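Local coordinates for protein aldose 1-epimerase (Caenorhabditis elegans, PDB 1LUR) that probably interconverts the alpha and beta anomers of aldose sugars such as galactose, at residues V70-A74 / D133-A139. Numbering follows the deposited sequence.
Sequences VGRVA and DGLPGDA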
loop_
_atom_site.group_PDB
_atom_site.type_symbol
_atom_site.label_atom_id
_atom_site.label_comp_id
_atom_site.label_asym_id
_atom_site.label_seq_id
_atom_site.Cartn_x
_atom_site.Cartn_y
_atom_site.Cartn_z
ATOM N N VAL A 70 -0.084 -1.837 -6.162
ATOM C CA VAL A 70 -0.695 -3.147 -6.337
ATOM C C VAL A 70 -2.087 -3.139 -6.957
ATOM O O VAL A 70 -2.913 -2.286 -6.640
ATOM C CB VAL A 70 -0.770 -3.894 -4.981
ATOM C CG1 VAL A 70 -1.488 -5.218 -5.154
ATOM C CG2 VAL A 70 0.634 -4.110 -4.430
ATOM N N GLY A 71 -2.322 -4.107 -7.840
ATOM C CA GLY A 71 -3.601 -4.251 -8.526
ATOM C C GLY A 71 -3.547 -5.491 -9.413
ATOM O O GLY A 71 -2.494 -6.132 -9.471
ATOM N N ARG A 72 -4.624 -5.815 -10.137
ATOM C CA ARG A 72 -5.861 -5.038 -10.134
ATOM C C ARG A 72 -6.700 -5.146 -8.878
ATOM O O ARG A 72 -7.627 -4.364 -8.680
ATOM C CB ARG A 72 -6.717 -5.386 -11.354
ATOM C CG ARG A 72 -6.193 -4.757 -12.645
ATOM C CD ARG A 72 -7.220 -4.800 -13.750
ATOM N NE ARG A 72 -7.288 -6.106 -14.397
ATOM C CZ ARG A 72 -8.311 -6.513 -15.135
ATOM N NH1 ARG A 72 -9.364 -5.719 -15.313
ATOM N NH2 ARG A 72 -8.277 -7.710 -15.707
ATOM N N VAL A 73 -6.400 -6.131 -8.042
ATOM C CA VAL A 73 -7.141 -6.305 -6.807
ATOM C C VAL A 73 -6.114 -6.580 -5.725
ATOM O O VAL A 73 -5.461 -7.629 -5.713
ATOM C CB VAL A 73 -8.145 -7.462 -6.876
ATOM C CG1 VAL A 73 -8.766 -7.688 -5.501
ATOM C CG2 VAL A 73 -9.227 -7.138 -7.898
ATOM N N ALA A 74 -5.952 -5.612 -4.832
ATOM C CA ALA A 74 -5.002 -5.740 -3.746
ATOM C C ALA A 74 -5.386 -6.853 -2.790
ATOM O O ALA A 74 -6.567 -7.111 -2.532
ATOM C CB ALA A 74 -4.887 -4.422 -2.990
ATOM N N ASP A 133 -4.143 -10.738 -16.654
ATOM C CA ASP A 133 -4.173 -11.298 -15.307
ATOM C C ASP A 133 -5.320 -12.221 -14.913
ATOM O O ASP A 133 -5.434 -12.590 -13.745
ATOM C CB ASP A 133 -4.135 -10.142 -14.322
ATOM C CG ASP A 133 -5.220 -9.111 -14.610
ATOM O OD1 ASP A 133 -6.302 -9.514 -15.091
ATOM O OD2 ASP A 133 -5.003 -7.909 -14.351
ATOM N N GLY A 134 -6.186 -12.566 -15.860
ATOM C CA GLY A 134 -7.294 -13.445 -15.535
ATOM C C GLY A 134 -8.462 -12.816 -14.794
ATOM O O GLY A 134 -9.466 -13.487 -14.547
ATOM N N LEU A 135 -8.348 -11.546 -14.412
ATOM C CA LEU A 135 -9.445 -10.895 -13.703
ATOM C C LEU A 135 -10.433 -10.360 -14.756
ATOM O O LEU A 135 -10.057 -10.109 -15.903
ATOM C CB LEU A 135 -8.903 -9.787 -12.784
ATOM C CG LEU A 135 -8.190 -10.308 -11.515
ATOM C CD1 LEU A 135 -7.398 -9.190 -10.844
ATOM C CD2 LEU A 135 -9.223 -10.888 -10.534
ATOM N N PRO A 136 -11.709 -10.188 -14.385
ATOM C CA PRO A 136 -12.693 -9.697 -15.360
ATOM C C PRO A 136 -12.444 -8.328 -15.970
ATOM O O PRO A 136 -11.818 -7.466 -15.356
ATOM C CB PRO A 136 -14.007 -9.750 -14.583
ATOM C CG PRO A 136 -13.568 -9.484 -13.165
ATOM C CD PRO A 136 -12.312 -10.330 -13.047
ATOM N N GLY A 137 -12.926 -8.158 -17.201
ATOM C CA GLY A 137 -12.785 -6.905 -17.921
ATOM C C GLY A 137 -11.402 -6.323 -18.123
ATOM O O GLY A 137 -10.403 -7.033 -18.150
ATOM N N ASP A 138 -11.356 -5.004 -18.276
ATOM C CA ASP A 138 -10.093 -4.310 -18.484
ATOM C C ASP A 138 -10.082 -2.985 -17.734
ATOM O O ASP A 138 -11.039 -2.642 -17.040
ATOM C CB ASP A 138 -9.884 -4.051 -19.976
ATOM C CG ASP A 138 -11.048 -3.301 -20.599
ATOM O OD1 ASP A 138 -11.508 -2.312 -19.991
ATOM O OD2 ASP A 138 -11.500 -3.689 -21.696
ATOM N N ALA A 139 -8.992 -2.242 -17.885
ATOM C CA ALA A 139 -8.875 -0.958 -17.221
ATOM C C ALA A 139 -7.610 -0.233 -17.622
ATOM O O ALA A 139 -6.583 -0.852 -17.911
ATOM C CB ALA A 139 -8.894 -1.145 -15.707
HETATM O O HOH W 1 -4.119 -8.066 -11.797
#
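The Arg72 side chain reaches into the curl of 133-139 and lays one face of its guanidinium against Leu135 CB, 3.6 Å from NH2. In the guanidinium plane it meets the Asp133 carboxylate in a two-pronged salt bridge, with NE to OD2 at 2.9 Å and NH2 to OD1 at 2.7 Å. Asp133 OD1 also accepts from Leu135 N at 3.0 Å, closing an Asx turn across Gly134. The two terminal nitrogens also make weak hydrogen bonds to backbone carbonyls: NH2 to Leu135 O and NH1 to Pro136 O, each 3.0 Å, while Gly137 O lies 3.3 Å from both NH1 and NH2. One buried cation thus gathers the Asp133 carboxylate and the carbonyls of residues 135 to 137. A water extends the link, accepting from Arg72 N, the nitrogen of the cis Gly71-Arg72 peptide, at 2.8 Å and donating to Asp133 OD2 at 2.7 Å. Next along the loop, Val73 CG2 packs on Leu135 CD1 at 4.0 Å. The contact joins two sheets of this galactose mutarotase-like beta fold: 70-74 leaves edge strand 69-70, beside strand 170-175, while 133-139 leads from helix 130-133 into strand 138-147, with Ala128 of strand 121-129 against Arg72.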